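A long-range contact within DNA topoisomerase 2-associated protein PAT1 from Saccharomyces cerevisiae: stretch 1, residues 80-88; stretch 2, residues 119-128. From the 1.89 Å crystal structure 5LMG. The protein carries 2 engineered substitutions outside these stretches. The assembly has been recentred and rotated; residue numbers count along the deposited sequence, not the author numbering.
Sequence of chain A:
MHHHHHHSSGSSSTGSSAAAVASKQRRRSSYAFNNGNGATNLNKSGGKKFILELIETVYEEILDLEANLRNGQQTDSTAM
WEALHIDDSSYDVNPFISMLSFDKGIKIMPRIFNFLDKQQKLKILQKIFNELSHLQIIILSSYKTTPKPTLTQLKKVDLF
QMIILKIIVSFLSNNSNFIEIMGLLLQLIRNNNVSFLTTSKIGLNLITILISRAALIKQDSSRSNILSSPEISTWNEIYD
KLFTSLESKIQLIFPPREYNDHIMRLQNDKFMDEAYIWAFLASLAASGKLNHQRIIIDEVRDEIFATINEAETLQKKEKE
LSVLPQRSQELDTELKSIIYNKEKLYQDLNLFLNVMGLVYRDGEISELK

Stretch 1 (80-88) MWEALHIDD
Stretch 2, residues 119-128: QQKLKILQKI

Stretch 2 is helical throughout, 119-128, and is part of a longer helix. Its i to i+4 hydrogen bonds run from K123 N to Q119 O (3.0 Å) through I128 N to I124 O (3.0 Å). Stretch 1 enters as helix at 80-82. A type I turn spans E82 to H85, with a weak hydrogen bond from H85 N to E82 O at 3.4 Å. L84 N also bonds W81 O at 3.2 Å. H85 leaves helical geometry with positive phi (56/41). Its ND1 makes a weak hydrogen bond to A83 O at 3.2 Å. I86 and D87 follow as loop.

Two pairs set the register: W81 CA to Q120 CA is 8.2 Å, and I86 CA to I124 CA is 6.9 Å. Both ascend, so the stretches run in roughly the same sense. The CA-to-CB bonds of W81, L84, I86, K123 and K127 point toward the other stretch. Those of Q120, I124 and D87 point sideways. No hydrogen bond links the stretches, which bury 410 Å², both sides summed.

W81 (chi1 t, chi2 -105°) makes the aromatic contact. Q120 (m, t, chi3 -39°) lies over one face of the indole. Its CG sits 3.8 Å from the W81 six-membered ring centroid, 7° off the normal, a CH-pi contact. Q120 NE2 is 3.3 Å from W81 CG.

Apolar contacts converge on I124 (m, t), where buried aliphatic carbons pack together out of water. I124 CG1 meets the ring edge at W81 CZ3, 4.1 Å away. I124 CG1 lies 3.6 Å from I86 CD1 (chi1 -90°, chi2 107°, off). L84 CD1 (m, t) is 4.3 Å from I124 CD1.

Lysine carbons add contacts: K123 CB to I86 CG2 at 4.1 Å, K123 CD to W81 CZ2 at 4.0 Å, and K127 CD (t, p, -106°, t) to I86 O at 3.6 Å.

One salt bridge pairs opposite charges, D87 OD1 (m, chi2 -50°) to K123 NZ at 3.6 Å. K123 (m, t, t, m) is extended through chi2 and chi3, then bends at chi4.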

ATOM      1  N   MET A  80      26.082   9.580 -11.518  1.00 47.84           N
ATOM      2  CA  MET A  80      25.167   9.003 -10.527  1.00 46.64           C
ATOM      3  C   MET A  80      24.041   8.215 -11.224  1.00 49.87           C
ATOM      4  O   MET A  80      23.755   7.079 -10.811  1.00 47.29           O
ATOM      5  CB  MET A  80      24.602  10.093  -9.596  1.00 48.19           C
ATOM      6  CG  MET A  80      23.718   9.549  -8.468  1.00 50.76           C
ATOM      7  SD  MET A  80      21.960   9.435  -8.909  1.00 54.15           S
ATOM      8  CE  MET A  80      21.485  11.157  -8.832  1.00 50.22           C
ATOM      9  N   TRP A  81      23.399   8.826 -12.260  1.00 47.42           N
ATOM     10  CA  TRP A  81      22.332   8.192 -13.036  1.00 47.74           C
ATOM     11  C   TRP A  81      22.831   6.878 -13.649  1.00 51.90           C
ATOM     12  O   TRP A  81      22.161   5.859 -13.508  1.00 50.37           O
ATOM     13  CB  TRP A  81      21.756   9.140 -14.122  1.00 47.10           C
ATOM     14  CG  TRP A  81      20.804   8.460 -15.075  1.00 48.86           C
ATOM     15  CD1 TRP A  81      21.059   8.103 -16.367  1.00 52.58           C
ATOM     16  CD2 TRP A  81      19.483   7.972 -14.779  1.00 48.31           C
ATOM     17  NE1 TRP A  81      19.964   7.466 -16.910  1.00 52.33           N
ATOM     18  CE2 TRP A  81      18.986   7.364 -15.955  1.00 52.95           C
ATOM     19  CE3 TRP A  81      18.665   7.998 -13.633  1.00 49.01           C
ATOM     20  CZ2 TRP A  81      17.707   6.793 -16.023  1.00 51.82           C
ATOM     21  CZ3 TRP A  81      17.388   7.455 -13.711  1.00 50.31           C
ATOM     22  CH2 TRP A  81      16.922   6.857 -14.893  1.00 51.20           C
ATOM     23  N   GLU A  82      24.028   6.899 -14.262  1.00 50.70           N
ATOM     24  CA  GLU A  82      24.652   5.719 -14.872  1.00 52.31           C
ATOM     25  C   GLU A  82      24.964   4.616 -13.847  1.00 57.30           C
ATOM     26  O   GLU A  82      24.783   3.439 -14.158  1.00 57.37           O
ATOM     27  CB  GLU A  82      25.901   6.105 -15.675  1.00 54.35           C
ATOM     28  CG  GLU A  82      25.580   6.647 -17.059  1.00 67.01           C
ATOM     29  CD  GLU A  82      26.792   6.875 -17.942  1.00 95.60           C
ATOM     30  OE1 GLU A  82      27.400   5.878 -18.394  1.00 99.81           O
ATOM     31  OE2 GLU A  82      27.121   8.055 -18.202  1.00 90.56           O
ATOM     32  N   ALA A  83      25.365   4.998 -12.614  1.00 53.78           N
ATOM     33  CA  ALA A  83      25.663   4.068 -11.512  1.00 53.56           C
ATOM     34  C   ALA A  83      24.413   3.323 -10.972  1.00 56.61           C
ATOM     35  O   ALA A  83      24.562   2.360 -10.219  1.00 56.49           O
ATOM     36  CB  ALA A  83      26.377   4.801 -10.384  1.00 54.10           C
ATOM     37  N   LEU A  84      23.198   3.746 -11.381  1.00 53.57           N
ATOM     38  CA  LEU A  84      21.921   3.141 -10.975  1.00 52.83           C
ATOM     39  C   LEU A  84      21.478   1.929 -11.825  1.00 59.49           C
ATOM     40  O   LEU A  84      20.670   1.122 -11.351  1.00 59.03           O
ATOM     41  CB  LEU A  84      20.793   4.189 -10.926  1.00 51.90           C
ATOM     42  CG  LEU A  84      20.856   5.302  -9.878  1.00 55.26           C
ATOM     43  CD1 LEU A  84      19.722   6.285 -10.091  1.00 55.24           C
ATOM     44  CD2 LEU A  84      20.770   4.751  -8.462  1.00 53.64           C
ATOM     45  N   HIS A  85      21.979   1.824 -13.080  1.00 58.77           N
ATOM     46  CA  HIS A  85      21.710   0.736 -14.040  1.00 59.87           C
ATOM     47  C   HIS A  85      20.221   0.512 -14.348  1.00 64.60           C
ATOM     48  O   HIS A  85      19.789  -0.640 -14.431  1.00 64.78           O
ATOM     49  CB  HIS A  85      22.379  -0.580 -13.572  1.00 61.14           C
ATOM     50  CG  HIS A  85      23.871  -0.528 -13.559  1.00 65.32           C
ATOM     51  ND1 HIS A  85      24.560   0.174 -12.590  1.00 67.19           N
ATOM     52  CD2 HIS A  85      24.761  -1.112 -14.394  1.00 68.13           C
ATOM     53  CE1 HIS A  85      25.843   0.007 -12.867  1.00 67.45           C
ATOM     54  NE2 HIS A  85      26.013  -0.760 -13.946  1.00 68.31           N
ATOM     55  N   ILE A  86      19.436   1.598 -14.507  1.00 62.39           N
ATOM     56  CA  ILE A  86      18.000   1.501 -14.801  1.00 63.33           C
ATOM     57  C   ILE A  86      17.758   1.002 -16.244  1.00 71.00           C
ATOM     58  O   ILE A  86      16.918   0.118 -16.442  1.00 70.49           O
ATOM     59  CB  ILE A  86      17.241   2.817 -14.449  1.00 66.35           C
ATOM     60  CG1 ILE A  86      16.748   2.774 -12.997  1.00 66.82           C
ATOM     61  CG2 ILE A  86      16.053   3.111 -15.388  1.00 66.91           C
ATOM     62  CD1 ILE A  86      17.476   3.630 -12.117  1.00 77.66           C
ATOM     63  N   ASP A  87      18.513   1.538 -17.231  1.00 70.43           N
ATOM     64  CA  ASP A  87      18.401   1.157 -18.648  1.00 71.83           C
ATOM     65  C   ASP A  87      19.167  -0.143 -18.991  1.00 78.68           C
ATOM     66  O   ASP A  87      19.202  -0.555 -20.157  1.00 79.34           O
ATOM     67  CB  ASP A  87      18.812   2.326 -19.567  1.00 73.95           C
ATOM     68  CG  ASP A  87      17.863   3.516 -19.531  1.00 83.42           C
ATOM     69  OD1 ASP A  87      16.637   3.306 -19.684  1.00 82.68           O
ATOM     70  OD2 ASP A  87      18.352   4.659 -19.397  1.00 90.89           O
ATOM     71  N   ASP A  88      19.746  -0.798 -17.964  1.00 75.77           N
ATOM     72  CA  ASP A  88      20.491  -2.050 -18.071  1.00 76.37           C
ATOM     73  C   ASP A  88      19.519  -3.254 -18.131  1.00 80.51           C
ATOM     74  O   ASP A  88      18.838  -3.561 -17.146  1.00 79.64           O
ATOM     75  CB  ASP A  88      21.477  -2.162 -16.892  1.00 78.09           C
ATOM     76  CG  ASP A  88      22.428  -3.336 -16.952  1.00 90.67           C
ATOM     77  OD1 ASP A  88      22.003  -4.462 -16.622  1.00 91.69           O
ATOM     78  OD2 ASP A  88      23.619  -3.116 -17.256  1.00 97.26           O
ATOM     79  N   GLN A 119      11.776  12.868 -16.341  1.00 44.19           N
ATOM     80  CA  GLN A 119      11.855  11.630 -17.132  1.00 44.11           C
ATOM     81  C   GLN A 119      12.706  10.540 -16.461  1.00 48.13           C
ATOM     82  O   GLN A 119      12.388   9.354 -16.604  1.00 46.65           O
ATOM     83  CB  GLN A 119      12.310  11.888 -18.577  1.00 46.15           C
ATOM     84  CG  GLN A 119      11.277  12.636 -19.459  1.00 57.65           C
ATOM     85  CD  GLN A 119       9.890  12.011 -19.487  1.00 72.99           C
ATOM     86  OE1 GLN A 119       8.902  12.615 -19.057  1.00 65.27           O
ATOM     87  NE2 GLN A 119       9.784  10.784 -19.976  1.00 69.03           N
ATOM     88  N   GLN A 120      13.768  10.938 -15.731  1.00 44.03           N
ATOM     89  CA  GLN A 120      14.629  10.009 -14.986  1.00 43.40           C
ATOM     90  C   GLN A 120      13.837   9.383 -13.824  1.00 46.35           C
ATOM     91  O   GLN A 120      13.852   8.158 -13.667  1.00 45.60           O
ATOM     92  CB  GLN A 120      15.891  10.717 -14.465  1.00 44.52           C
ATOM     93  CG  GLN A 120      16.952  10.946 -15.540  1.00 45.78           C
ATOM     94  CD  GLN A 120      18.103  11.774 -15.025  1.00 52.60           C
ATOM     95  OE1 GLN A 120      17.927  12.731 -14.267  1.00 42.09           O
ATOM     96  NE2 GLN A 120      19.312  11.422 -15.425  1.00 45.33           N
ATOM     97  N   LYS A 121      13.103  10.228 -13.061  1.00 42.22           N
ATOM     98  CA  LYS A 121      12.239   9.834 -11.948  1.00 42.28           C
ATOM     99  C   LYS A 121      11.105   8.911 -12.458  1.00 47.14           C
ATOM    100  O   LYS A 121      10.764   7.936 -11.793  1.00 44.33           O
ATOM    101  CB  LYS A 121      11.638  11.074 -11.267  1.00 43.72           C
ATOM    102  CG  LYS A 121      12.625  11.936 -10.490  1.00 48.95           C
ATOM    103  CD  LYS A 121      11.948  13.222 -10.030  1.00 48.04           C
ATOM    104  CE  LYS A 121      12.862  14.090  -9.209  1.00 46.90           C
ATOM    105  NZ  LYS A 121      12.165  15.318  -8.748  1.00 45.96           N
ATOM    106  N   LEU A 122      10.523   9.236 -13.637  1.00 45.67           N
ATOM    107  CA  LEU A 122       9.460   8.446 -14.262  1.00 45.74           C
ATOM    108  C   LEU A 122       9.998   7.069 -14.675  1.00 48.01           C
ATOM    109  O   LEU A 122       9.320   6.070 -14.443  1.00 47.10           O
ATOM    110  CB  LEU A 122       8.844   9.215 -15.453  1.00 46.60           C
ATOM    111  CG  LEU A 122       7.433   8.845 -15.969  1.00 52.64           C
ATOM    112  CD1 LEU A 122       7.501   8.039 -17.229  1.00 54.53           C
ATOM    113  CD2 LEU A 122       6.532   8.214 -14.914  1.00 52.77           C
ATOM    114  N   LYS A 123      11.245   7.011 -15.201  1.00 44.77           N
ATOM    115  CA  LYS A 123      11.919   5.756 -15.580  1.00 44.86           C
ATOM    116  C   LYS A 123      12.127   4.819 -14.374  1.00 47.02           C
ATOM    117  O   LYS A 123      12.010   3.599 -14.519  1.00 46.01           O
ATOM    118  CB  LYS A 123      13.259   6.033 -16.268  1.00 47.64           C
ATOM    119  CG  LYS A 123      13.136   6.296 -17.761  1.00 56.38           C
ATOM    120  CD  LYS A 123      14.508   6.568 -18.377  1.00 70.00           C
ATOM    121  CE  LYS A 123      14.442   6.868 -19.856  1.00 80.79           C
ATOM    122  NZ  LYS A 123      14.148   5.651 -20.660  1.00 92.13           N
ATOM    123  N   ILE A 124      12.407   5.394 -13.194  1.00 44.15           N
ATOM    124  CA  ILE A 124      12.569   4.651 -11.936  1.00 44.19           C
ATOM    125  C   ILE A 124      11.226   4.012 -11.542  1.00 48.03           C
ATOM    126  O   ILE A 124      11.191   2.809 -11.280  1.00 47.13           O
ATOM    127  CB  ILE A 124      13.193   5.519 -10.810  1.00 46.56           C
ATOM    128  CG1 ILE A 124      14.714   5.738 -11.090  1.00 47.27           C
ATOM    129  CG2 ILE A 124      12.941   4.902  -9.409  1.00 46.63           C
ATOM    130  CD1 ILE A 124      15.471   6.648 -10.153  1.00 49.12           C
ATOM    131  N   LEU A 125      10.132   4.810 -11.546  1.00 44.83           N
ATOM    132  CA  LEU A 125       8.773   4.357 -11.227  1.00 44.98           C
ATOM    133  C   LEU A 125       8.339   3.249 -12.205  1.00 48.46           C
ATOM    134  O   LEU A 125       7.820   2.221 -11.762  1.00 47.56           O
ATOM    135  CB  LEU A 125       7.766   5.524 -11.271  1.00 45.41           C
ATOM    136  CG  LEU A 125       7.803   6.707 -10.268  1.00 50.42           C
ATOM    137  CD1 LEU A 125       6.444   6.916  -9.637  1.00 51.16           C
ATOM    138  CD2 LEU A 125       8.916   6.617  -9.222  1.00 52.10           C
ATOM    139  N   GLN A 126       8.592   3.445 -13.526  1.00 45.40           N
ATOM    140  CA  GLN A 126       8.298   2.472 -14.590  1.00 45.07           C
ATOM    141  C   GLN A 126       9.014   1.147 -14.300  1.00 50.17           C
ATOM    142  O   GLN A 126       8.382   0.099 -14.376  1.00 49.86           O
ATOM    143  CB  GLN A 126       8.717   2.998 -15.978  1.00 46.45           C
ATOM    144  CG  GLN A 126       7.775   4.057 -16.554  1.00 57.54           C
ATOM    145  CD  GLN A 126       8.234   4.619 -17.884  1.00 71.38           C
ATOM    146  OE1 GLN A 126       9.411   4.934 -18.099  1.00 62.21           O
ATOM    147  NE2 GLN A 126       7.291   4.857 -18.775  1.00 66.20           N
ATOM    148  N   LYS A 127      10.316   1.203 -13.926  1.00 47.82           N
ATOM    149  CA  LYS A 127      11.120   0.027 -13.583  1.00 48.37           C
ATOM    150  C   LYS A 127      10.506  -0.730 -12.391  1.00 50.77           C
ATOM    151  O   LYS A 127      10.297  -1.940 -12.493  1.00 49.88           O
ATOM    152  CB  LYS A 127      12.580   0.431 -13.269  1.00 51.81           C
ATOM    153  CG  LYS A 127      13.564  -0.741 -13.189  1.00 62.81           C
ATOM    154  CD  LYS A 127      14.144  -1.089 -14.551  1.00 75.04           C
ATOM    155  CE  LYS A 127      13.569  -2.354 -15.128  1.00 83.50           C
ATOM    156  NZ  LYS A 127      13.945  -2.503 -16.552  1.00 96.36           N
ATOM    157  N   ILE A 128      10.204  -0.007 -11.287  1.00 46.76           N
ATOM    158  CA  ILE A 128       9.605  -0.544 -10.057  1.00 45.99           C
ATOM    159  C   ILE A 128       8.295  -1.289 -10.373  1.00 50.15           C
ATOM    160  O   ILE A 128       8.166  -2.452  -9.993  1.00 48.51           O
ATOM    161  CB  ILE A 128       9.431   0.550  -8.952  1.00 48.06           C
ATOM    162  CG1 ILE A 128      10.804   1.065  -8.433  1.00 48.19           C
ATOM    163  CG2 ILE A 128       8.539   0.045  -7.788  1.00 47.21           C
ATOM    164  CD1 ILE A 128      10.741   2.320  -7.511  1.00 48.65           C
TER